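Local coordinates for glyoxalase family protein (Enterococcus faecalis, PDB 2P25) that is of unknown function but belongs to the glyoxalase/bleomycin resistance protein/dioxygenase superfamily and pairs with a second copy of itself, at residues Ser14-Gln17 with Ala18-Phe22; Tyr68-Leu72 with Gly73-Leu77; Arg102-Asp105 with Phe106-Lys109; Phe114-Pro117 with Asp118-Leu122. All coordinates share one frame; numbering follows the deposited sequence.

Contact 1. Residues Ser14-Gln17 with Ala18-Phe22; sequences SNYQ and ATKNF
Asn-15 and Ala-18 set the start of helix 16-26, where a loop residue at the N-cap turns the chain into its first helical turn. Lys-20 N bonds to Tyr-16 O and Asn-21 N to Gln-17 O, the regular i to i+4 ladder. The cap itself is a textbook N-cap: Asn-15 OD1 accepts a hydrogen bond from Ala-18 N at 2.9 Å, in the plane of the side-chain amide, with an N-H...O angle of 164°. With CG anti to the backbone N (chi1 -180°), the amide folds forward over that first turn and supplies an acceptor to an N-H with no helical carbonyl before it. Tyr-16 and Lys-20, both partly exposed, pair one helical turn apart beside strands 42-49 and 52-58. The lysine chain bends at chi2 and again at chi4, so it climbs over one face of the ring: CG stands 4.2 Å from the ring centroid, a CH-pi contact, while NZ curls round to donate to Tyr-16 OH at 2.9 Å. The phenol oxygen also bonds to Glu-34, which lies only within long, weak ion-pair range of the lysine. The buried Thr-19 packs on Leu-45, Ile-56 and Ile-58 of the same strands. Its two donors grip Asn-15 O from opposite faces of the carbonyl plane, OG1 at 2.8 Å and N at 3.1 Å.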
loop_
_atom_site.group_PDB
_atom_site.type_symbol
_atom_site.label_atom_id
_atom_site.label_comp_id
_atom_site.label_asym_id
_atom_site.label_seq_id
_atom_site.Cartn_x
_atom_site.Cartn_y
_atom_site.Cartn_z
ATOM N N SER A 14 -4.941 4.979 -14.205
ATOM C CA SER A 14 -5.296 5.969 -15.248
ATOM C C SER A 14 -6.440 5.556 -16.165
ATOM O O SER A 14 -7.153 6.411 -16.700
ATOM C CB SER A 14 -4.088 6.289 -16.140
ATOM O OG SER A 14 -3.711 5.121 -16.849
ATOM N N ASN A 15 -6.610 4.259 -16.376
ATOM C CA ASN A 15 -7.492 3.795 -17.442
ATOM C C ASN A 15 -8.363 2.635 -16.996
ATOM O O ASN A 15 -7.868 1.641 -16.462
ATOM C CB ASN A 15 -6.620 3.385 -18.640
ATOM C CG ASN A 15 -7.441 2.882 -19.835
ATOM O OD1 ASN A 15 -7.807 1.695 -19.927
ATOM N ND2 ASN A 15 -7.719 3.784 -20.754
ATOM N N TYR A 16 -9.666 2.744 -17.265
ATOM C CA TYR A 16 -10.615 1.765 -16.755
ATOM C C TYR A 16 -10.403 0.369 -17.369
ATOM O O TYR A 16 -10.293 -0.618 -16.641
ATOM C CB TYR A 16 -12.051 2.233 -17.013
ATOM C CG TYR A 16 -13.118 1.245 -16.587
ATOM C CD1 TYR A 16 -13.545 1.180 -15.253
ATOM C CD2 TYR A 16 -13.734 0.412 -17.525
ATOM C CE1 TYR A 16 -14.560 0.299 -14.873
ATOM C CE2 TYR A 16 -14.721 -0.482 -17.148
ATOM C CZ TYR A 16 -15.134 -0.529 -15.830
ATOM O OH TYR A 16 -16.140 -1.398 -15.454
ATOM N N GLN A 17 -10.342 0.279 -18.699
ATOM C CA GLN A 17 -10.213 -1.062 -19.309
ATOM C C GLN A 17 -8.883 -1.736 -18.937
ATOM O O GLN A 17 -8.831 -2.950 -18.704
ATOM C CB GLN A 17 -10.459 -1.046 -20.831
ATOM C CG GLN A 17 -10.734 -2.454 -21.424
ATOM C CD GLN A 17 -11.721 -3.311 -20.581
ATOM O OE1 GLN A 17 -12.871 -2.909 -20.305
ATOM N NE2 GLN A 17 -11.257 -4.490 -20.163
ATOM N N ALA A 18 -7.811 -0.947 -18.849
ATOM C CA ALA A 18 -6.491 -1.452 -18.419
ATOM C C ALA A 18 -6.569 -2.063 -17.013
ATOM O O ALA A 18 -5.978 -3.110 -16.733
ATOM C CB ALA A 18 -5.488 -0.317 -18.425
ATOM N N THR A 19 -7.318 -1.390 -16.140
ATOM C CA THR A 19 -7.463 -1.769 -14.732
ATOM C C THR A 19 -8.240 -3.092 -14.636
ATOM O O THR A 19 -7.824 -4.021 -13.928
ATOM C CB THR A 19 -8.161 -0.657 -13.922
ATOM O OG1 THR A 19 -7.375 0.545 -13.965
ATOM C CG2 THR A 19 -8.322 -1.078 -12.458
ATOM N N LYS A 20 -9.347 -3.210 -15.373
ATOM C CA LYS A 20 -10.097 -4.483 -15.372
ATOM C C LYS A 20 -9.257 -5.626 -15.962
ATOM O O LYS A 20 -9.224 -6.729 -15.409
ATOM C CB LYS A 20 -11.430 -4.355 -16.143
ATOM C CG LYS A 20 -12.464 -3.425 -15.508
ATOM C CD LYS A 20 -12.932 -3.960 -14.168
ATOM C CE LYS A 20 -14.311 -3.406 -13.758
ATOM N NZ LYS A 20 -15.453 -4.066 -14.465
ATOM N N ASN A 21 -8.563 -5.357 -17.070
ATOM C CA ASN A 21 -7.773 -6.399 -17.731
ATOM C C ASN A 21 -6.697 -6.924 -16.776
ATOM O O ASN A 21 -6.501 -8.136 -16.643
ATOM C CB ASN A 21 -7.174 -5.820 -19.009
ATOM C CG ASN A 21 -6.384 -6.826 -19.809
ATOM O OD1 ASN A 21 -6.925 -7.819 -20.324
ATOM N ND2 ASN A 21 -5.089 -6.563 -19.947
ATOM N N PHE A 22 -6.047 -6.018 -16.060
ATOM C CA PHE A 22 -4.920 -6.394 -15.205
ATOM C C PHE A 22 -5.374 -6.959 -13.857
ATOM O O PHE A 22 -5.058 -8.102 -13.512
ATOM C CB PHE A 22 -3.995 -5.185 -15.008
ATOM C CG PHE A 22 -2.725 -5.500 -14.257
ATOM C CD1 PHE A 22 -1.559 -5.901 -14.952
ATOM C CD2 PHE A 22 -2.673 -5.357 -12.871
ATOM C CE1 PHE A 22 -0.355 -6.168 -14.241
ATOM C CE2 PHE A 22 -1.482 -5.605 -12.139
ATOM C CZ PHE A 22 -0.322 -6.048 -12.834
#

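Contact 2. Residues Tyr68-Leu72 with Gly73-Leu77; sequences YPEAL and GLRHL
Glu-70 and Arg-75 meet nearly at right angles where the loop 68-72 doubles back into strand 73-80. The glutamate chain runs extended beyond CG, and OE1 arrives over one face of the guanidinium, 3.4 Å above its plane and offset toward the rim. The carboxylate and guanidinium planes stand 79° apart. Because OE1 sits above the guanidinium plane, no N-H points at it; the salt bridge, 3.6 Å from OE1 to Arg-75 NH1, rests on charge alone. The same oxygen touches the aliphatic root of the arginine, 3.4 Å from CG. This is a worked case of an ion pair whose directed bonds go to other partners: Glu-70 OE2 forms a salt bridge with Arg-65, while Arg-75 NH1 and Glu-70 OE1 both bond to the side chain of Asn-12 of the second subunit. With Arg-75 CG anti to the backbone N (chi1 177°), the extended chain carries the guanidinium under Glu-70 OE1 and to Asn-12 and the Phe-57 ring (cation-pi) of the second subunit. Further round the bend a water donates to Ala-71 O and to Leu-74 O, at 2.9 Å each, and so ties the two limbs together. Gly-73 begins the strand with a positive phi of 119°. From there the strand pairs with strand 121-125 on one side and forms an antiparallel ladder with a strand of the second subunit, carrying the sheet across the dimer interface.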
loop_
_atom_site.group_PDB
_atom_site.type_symbol
_atom_site.label_atom_id
_atom_site.label_comp_id
_atom_site.label_asym_id
_atom_site.label_seq_id
_atom_site.Cartn_x
_atom_site.Cartn_y
_atom_site.Cartn_z
ATOM N N TYR A 68 12.933 7.991 -9.706
ATOM C CA TYR A 68 14.240 8.611 -9.977
ATOM C C TYR A 68 14.317 10.107 -9.621
ATOM O O TYR A 68 14.620 10.957 -10.458
ATOM C CB TYR A 68 14.670 8.308 -11.439
ATOM C CG TYR A 68 14.733 6.813 -11.670
ATOM C CD1 TYR A 68 15.833 6.070 -11.233
ATOM C CD2 TYR A 68 13.671 6.130 -12.276
ATOM C CE1 TYR A 68 15.884 4.672 -11.409
ATOM C CE2 TYR A 68 13.711 4.746 -12.455
ATOM C CZ TYR A 68 14.825 4.030 -12.010
ATOM O OH TYR A 68 14.859 2.669 -12.191
ATOM N N PRO A 69 14.076 10.445 -8.352
ATOM C CA PRO A 69 13.774 9.566 -7.216
ATOM C C PRO A 69 12.277 9.298 -6.998
ATOM O O PRO A 69 11.422 10.089 -7.414
ATOM C CB PRO A 69 14.305 10.387 -6.035
ATOM C CG PRO A 69 13.972 11.817 -6.428
ATOM C CD PRO A 69 14.230 11.856 -7.936
ATOM N N GLU A 70 11.972 8.197 -6.331
ATOM C CA GLU A 70 10.608 7.986 -5.848
ATOM C C GLU A 70 10.254 9.030 -4.782
ATOM O O GLU A 70 11.125 9.635 -4.153
ATOM C CB GLU A 70 10.445 6.596 -5.279
ATOM C CG GLU A 70 10.376 5.493 -6.336
ATOM C CD GLU A 70 10.199 4.137 -5.700
ATOM O OE1 GLU A 70 10.428 4.053 -4.474
ATOM O OE2 GLU A 70 9.838 3.161 -6.406
ATOM N N ALA A 71 8.959 9.232 -4.586
ATOM C CA ALA A 71 8.520 10.212 -3.620
ATOM C C ALA A 71 8.177 9.512 -2.294
ATOM O O ALA A 71 7.984 8.285 -2.219
ATOM C CB ALA A 71 7.301 10.960 -4.156
ATOM N N LEU A 72 8.115 10.324 -1.267
ATOM C CA LEU A 72 7.557 9.896 0.007
ATOM C C LEU A 72 6.172 9.300 -0.176
ATOM O O LEU A 72 5.406 9.720 -1.073
ATOM C CB LEU A 72 7.512 11.104 0.946
ATOM C CG LEU A 72 8.907 11.594 1.353
ATOM C CD1 LEU A 72 8.800 12.968 1.991
ATOM C CD2 LEU A 72 9.584 10.575 2.312
ATOM N N GLY A 73 5.850 8.331 0.683
ATOM C CA GLY A 73 4.514 7.726 0.708
ATOM C C GLY A 73 4.591 6.249 0.406
ATOM O O GLY A 73 5.610 5.610 0.617
ATOM N N LEU A 74 3.489 5.682 -0.061
ATOM C CA LEU A 74 3.482 4.234 -0.347
ATOM C C LEU A 74 4.308 3.917 -1.591
ATOM O O LEU A 74 4.185 4.587 -2.613
ATOM C CB LEU A 74 2.049 3.775 -0.498
ATOM C CG LEU A 74 1.310 3.640 0.843
ATOM C CD1 LEU A 74 -0.214 3.664 0.627
ATOM C CD2 LEU A 74 1.745 2.326 1.530
ATOM N N ARG A 75 5.157 2.900 -1.479
ATOM C CA ARG A 75 6.148 2.566 -2.502
ATOM C C ARG A 75 5.740 1.350 -3.349
ATOM O O ARG A 75 5.747 1.396 -4.581
ATOM C CB ARG A 75 7.488 2.250 -1.798
ATOM C CG ARG A 75 8.609 1.820 -2.714
ATOM C CD ARG A 75 9.792 1.490 -1.802
ATOM N NE ARG A 75 10.994 1.050 -2.491
ATOM C CZ ARG A 75 12.187 1.662 -2.414
ATOM N NH1 ARG A 75 12.369 2.806 -1.726
ATOM N NH2 ARG A 75 13.210 1.139 -3.072
ATOM N N HIS A 76 5.455 0.249 -2.685
ATOM C CA HIS A 76 5.050 -0.979 -3.411
ATOM C C HIS A 76 4.187 -1.866 -2.564
ATOM O O HIS A 76 4.072 -1.660 -1.354
ATOM C CB HIS A 76 6.253 -1.716 -4.039
ATOM C CG HIS A 76 7.207 -2.347 -3.050
ATOM N ND1 HIS A 76 6.854 -3.379 -2.210
ATOM C CD2 HIS A 76 8.527 -2.125 -2.834
ATOM C CE1 HIS A 76 7.908 -3.752 -1.499
ATOM N NE2 HIS A 76 8.927 -2.986 -1.843
ATOM N N LEU A 77 3.576 -2.871 -3.208
ATOM C CA LEU A 77 2.774 -3.854 -2.507
ATOM C C LEU A 77 3.388 -5.200 -2.838
ATOM O O LEU A 77 3.755 -5.419 -3.983
ATOM C CB LEU A 77 1.349 -3.838 -3.065
ATOM C CG LEU A 77 0.324 -4.808 -2.526
ATOM C CD1 LEU A 77 0.172 -4.654 -1.016
ATOM C CD2 LEU A 77 -1.019 -4.489 -3.247
HETATM O O HOH W 1 6.189 6.489 -3.562
#

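Contact 3. Residues Arg102-Asp105 with Phe106-Lys109; sequences RVDD and FTGK
Phe-106 lays one face of its ring against the neighbouring Asp-105: Asp-105 CB stands 3.7 Å above the ring plane, offset toward the rim, a CH-pi contact with the centroid 3.8 Å away. The ring is on the surface, and it packs on Asn-35 of the second subunit. Next comes Thr-107, whose OG1 sits between the backbone N and the carbonyl carbon (chi1 74°). From there it faces Asp-104 across the turn, 3.1 Å from CB, and approaches OD2 at 3.3 Å, a weak and unsettled hydrogen bond. The stronger partner of that carboxylate oxygen is His-125. The same hydroxyl oxygen accepts a weak bond from Lys-109 N. Together these residues form the tip of a beta hairpin that joins strand 102-103, an edge strand of its four-stranded sheet within this chain, to strand 110-115. Gly-108 follows with a positive phi of 80°, the left-handed conformation that bends the chain back on itself. Its N donates to Asp-104 O at 3.0 Å, an i+4 to i bond that closes an alpha turn over residues 104-108. Lys-109 then brings the two limbs into register, as its O accepts a hydrogen bond from Asp-104 N at 2.8 Å. That oxygen also receives a CA-H...O contact from Val-103 CA, 3.3 Å away.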
loop_
_atom_site.group_PDB
_atom_site.type_symbol
_atom_site.label_atom_id
_atom_site.label_comp_id
_atom_site.label_asym_id
_atom_site.label_seq_id
_atom_site.Cartn_x
_atom_site.Cartn_y
_atom_site.Cartn_z
ATOM N N ARG A 102 15.759 -12.828 -7.987
ATOM C CA ARG A 102 16.904 -12.695 -7.082
ATOM C C ARG A 102 16.517 -13.085 -5.667
ATOM O O ARG A 102 15.392 -13.486 -5.425
ATOM C CB ARG A 102 17.436 -11.276 -7.097
ATOM C CG ARG A 102 16.390 -10.224 -6.788
ATOM C CD ARG A 102 16.681 -9.056 -7.661
ATOM N NE ARG A 102 15.928 -7.862 -7.317
ATOM C CZ ARG A 102 14.843 -7.444 -7.960
ATOM N NH1 ARG A 102 14.320 -8.140 -8.980
ATOM N NH2 ARG A 102 14.278 -6.319 -7.563
ATOM N N VAL A 103 17.462 -12.979 -4.741
ATOM C CA VAL A 103 17.185 -13.261 -3.344
ATOM C C VAL A 103 17.252 -11.985 -2.513
ATOM O O VAL A 103 18.004 -11.056 -2.824
ATOM C CB VAL A 103 18.135 -14.334 -2.763
ATOM C CG1 VAL A 103 17.930 -15.676 -3.476
ATOM C CG2 VAL A 103 19.584 -13.881 -2.863
ATOM N N ASP A 104 16.433 -11.946 -1.467
ATOM C CA ASP A 104 16.371 -10.816 -0.548
ATOM C C ASP A 104 17.721 -10.693 0.184
ATOM O O ASP A 104 18.240 -11.688 0.686
ATOM C CB ASP A 104 15.212 -11.053 0.435
ATOM C CG ASP A 104 14.671 -9.764 1.051
ATOM O OD1 ASP A 104 15.303 -8.696 0.886
ATOM O OD2 ASP A 104 13.599 -9.818 1.697
ATOM N N ASP A 105 18.281 -9.477 0.215
ATOM C CA ASP A 105 19.623 -9.211 0.768
ATOM C C ASP A 105 19.804 -9.723 2.186
ATOM O O ASP A 105 20.892 -10.174 2.562
ATOM C CB ASP A 105 19.939 -7.707 0.780
ATOM C CG ASP A 105 19.840 -7.062 -0.592
ATOM O OD1 ASP A 105 19.911 -7.780 -1.619
ATOM O OD2 ASP A 105 19.701 -5.815 -0.635
ATOM N N PHE A 106 18.743 -9.640 2.979
ATOM C CA PHE A 106 18.871 -9.913 4.404
ATOM C C PHE A 106 18.169 -11.187 4.858
ATOM O O PHE A 106 18.449 -11.682 5.952
ATOM C CB PHE A 106 18.441 -8.685 5.220
ATOM C CG PHE A 106 19.104 -7.418 4.772
ATOM C CD1 PHE A 106 20.448 -7.182 5.058
ATOM C CD2 PHE A 106 18.400 -6.475 4.021
ATOM C CE1 PHE A 106 21.075 -6.018 4.619
ATOM C CE2 PHE A 106 19.019 -5.302 3.583
ATOM C CZ PHE A 106 20.361 -5.078 3.879
ATOM N N THR A 107 17.295 -11.737 4.010
ATOM C CA THR A 107 16.584 -12.981 4.360
ATOM C C THR A 107 16.967 -14.226 3.543
ATOM O O THR A 107 16.788 -15.353 4.011
ATOM C CB THR A 107 15.044 -12.797 4.356
ATOM O OG1 THR A 107 14.555 -12.704 3.009
ATOM C CG2 THR A 107 14.650 -11.547 5.136
ATOM N N GLY A 108 17.480 -14.029 2.331
ATOM C CA GLY A 108 17.821 -15.156 1.460
ATOM C C GLY A 108 16.657 -15.791 0.696
ATOM O O GLY A 108 16.841 -16.811 0.039
ATOM N N LYS A 109 15.456 -15.215 0.790
ATOM C CA LYS A 109 14.291 -15.770 0.072
ATOM C C LYS A 109 14.128 -15.153 -1.305
ATOM O O LYS A 109 14.492 -13.994 -1.522
ATOM C CB LYS A 109 13.001 -15.650 0.892
ATOM C CG LYS A 109 13.020 -16.611 2.095
ATOM C CD LYS A 109 11.730 -16.586 2.869
ATOM C CE LYS A 109 11.824 -17.534 4.071
ATOM N NZ LYS A 109 10.863 -17.149 5.158
#

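Contact 4. Residues Phe114-Pro117 with Asp118-Leu122; sequences FFDP and DGLPL
Phe-114 and Leu-122 form the tight end of a beta hairpin between strands 110-115 and 121-125, closed by a type I turn from Asp-116 to Gly-119 with a G1 bulge. They are a hydrogen-bonded antiparallel pair, joined N to O in both directions. The phenylalanine ring, swung between its own backbone N and carbonyl carbon (chi1 62°), folds over the partner strand: Leu-122 CB lies over one face, 3.8 Å from the centroid, and CD1 meets the ring carbon CE1 at 3.6 Å. Phe-22 of helix 16-26 packs on both residues and Phe-3 of the second subunit on the phenylalanine, so this side is buried. On the opposite face the partly exposed Phe-115 meets the buried Pro-121. This non-hydrogen-bonded pair touches obliquely, with Phe-115 CE1 3.8 Å from Pro-121 CB. Pro-117 at the turn is exposed, whereas the Asp-116 carboxylate beside it is buried and organises the turn. Its OD1 accepts from Asp-118 N at 2.8 Å, an Asx turn, and from Leu-120 N at 3.0 Å, the two donors coming from opposite faces of the carboxylate plane. Its OD2 bonds to Tyr-23. Asp-118 OD1 turns to Ser-14, and between the two carboxylates a water donates to both, weakly to Asp-116 OD2 at 2.6 Å and to Asp-118 OD2 at 2.9 Å.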
loop_
_atom_site.group_PDB
_atom_site.type_symbol
_atom_site.label_atom_id
_atom_site.label_comp_id
_atom_site.label_asym_id
_atom_site.label_seq_id
_atom_site.Cartn_x
_atom_site.Cartn_y
_atom_site.Cartn_z
ATOM N N PHE A 114 6.926 -7.258 -10.708
ATOM C CA PHE A 114 6.236 -6.961 -11.949
ATOM C C PHE A 114 5.560 -5.605 -11.729
ATOM O O PHE A 114 5.704 -5.023 -10.655
ATOM C CB PHE A 114 5.250 -8.072 -12.358
ATOM C CG PHE A 114 4.126 -8.323 -11.375
ATOM C CD1 PHE A 114 2.807 -7.960 -11.705
ATOM C CD2 PHE A 114 4.369 -8.976 -10.168
ATOM C CE1 PHE A 114 1.751 -8.211 -10.831
ATOM C CE2 PHE A 114 3.325 -9.216 -9.279
ATOM C CZ PHE A 114 2.018 -8.851 -9.619
ATOM N N PHE A 115 4.878 -5.074 -12.740
ATOM C CA PHE A 115 4.387 -3.694 -12.659
ATOM C C PHE A 115 3.008 -3.639 -13.211
ATOM O O PHE A 115 2.680 -4.341 -14.169
ATOM C CB PHE A 115 5.323 -2.765 -13.451
ATOM C CG PHE A 115 6.718 -2.787 -12.925
ATOM C CD1 PHE A 115 7.098 -1.912 -11.915
ATOM C CD2 PHE A 115 7.650 -3.742 -13.391
ATOM C CE1 PHE A 115 8.389 -1.980 -11.373
ATOM C CE2 PHE A 115 8.924 -3.811 -12.849
ATOM C CZ PHE A 115 9.295 -2.936 -11.850
ATOM N N ASP A 116 2.182 -2.808 -12.575
ATOM C CA ASP A 116 0.816 -2.593 -13.067
ATOM C C ASP A 116 0.847 -1.691 -14.316
ATOM O O ASP A 116 1.922 -1.231 -14.730
ATOM C CB ASP A 116 -0.129 -2.182 -11.903
ATOM C CG ASP A 116 -0.327 -0.651 -11.761
ATOM O OD1 ASP A 116 0.408 0.142 -12.345
ATOM O OD2 ASP A 116 -1.274 -0.276 -11.029
ATOM N N PRO A 117 -0.303 -1.503 -14.974
ATOM C CA PRO A 117 -0.336 -0.769 -16.234
ATOM C C PRO A 117 0.211 0.654 -16.136
ATOM O O PRO A 117 0.580 1.237 -17.179
ATOM C CB PRO A 117 -1.838 -0.744 -16.588
ATOM C CG PRO A 117 -2.354 -2.082 -15.952
ATOM C CD PRO A 117 -1.621 -2.085 -14.624
ATOM N N ASP A 118 0.173 1.234 -14.932
ATOM C CA ASP A 118 0.715 2.582 -14.670
ATOM C C ASP A 118 2.088 2.546 -13.990
ATOM O O ASP A 118 2.586 3.569 -13.476
ATOM C CB ASP A 118 -0.287 3.397 -13.849
ATOM C CG ASP A 118 -1.536 3.685 -14.630
ATOM O OD1 ASP A 118 -1.437 4.242 -15.751
ATOM O OD2 ASP A 118 -2.594 3.310 -14.150
ATOM N N GLY A 119 2.715 1.380 -14.014
ATOM C CA GLY A 119 4.093 1.265 -13.506
ATOM C C GLY A 119 4.228 1.111 -11.999
ATOM O O GLY A 119 5.331 1.299 -11.455
ATOM N N LEU A 120 3.134 0.764 -11.312
ATOM C CA LEU A 120 3.207 0.503 -9.873
ATOM C C LEU A 120 3.998 -0.775 -9.651
ATOM O O LEU A 120 3.629 -1.813 -10.209
ATOM C CB LEU A 120 1.811 0.329 -9.261
ATOM C CG LEU A 120 1.804 0.031 -7.745
ATOM C CD1 LEU A 120 2.535 1.125 -6.885
ATOM C CD2 LEU A 120 0.370 -0.159 -7.284
ATOM N N PRO A 121 5.098 -0.721 -8.870
ATOM C CA PRO A 121 5.806 -1.983 -8.573
ATOM C C PRO A 121 5.001 -2.902 -7.668
ATOM O O PRO A 121 4.484 -2.484 -6.605
ATOM C CB PRO A 121 7.104 -1.522 -7.862
ATOM C CG PRO A 121 7.207 -0.016 -8.177
ATOM C CD PRO A 121 5.779 0.445 -8.280
ATOM N N LEU A 122 4.924 -4.170 -8.080
ATOM C CA LEU A 122 4.241 -5.199 -7.321
ATOM C C LEU A 122 5.257 -6.306 -7.131
ATOM O O LEU A 122 5.828 -6.818 -8.106
ATOM C CB LEU A 122 3.002 -5.693 -8.072
ATOM C CG LEU A 122 1.941 -4.597 -8.306
ATOM C CD1 LEU A 122 0.840 -5.109 -9.254
ATOM C CD2 LEU A 122 1.331 -4.224 -6.928
HETATM O O HOH W 2 -2.951 0.876 -12.710
#

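The four contacts follow one another along the chain. Contact 1 opens the helix that covers the sheet of strands 6-13, 30-37, 42-49 and 52-58, whereas contacts 2, 3 and 4 belong to the second four-stranded sheet. Contact 4 is central: its centre lies about 12 Å from those of contacts 1 and 2, and it touches both. Contact 3 is remote, about 32 Å from contact 1 between centres. Two four-stranded sheets of the same strand order, 1-4-3-2, are consistent with the paired beta-alpha-beta-beta-beta modules of this superfamily. The sheet of contacts 2 to 4 continues into the second subunit through strand 73-80, joining the dimer, and all four contacts reach that subunit, contact 1 through Ser-14 alone.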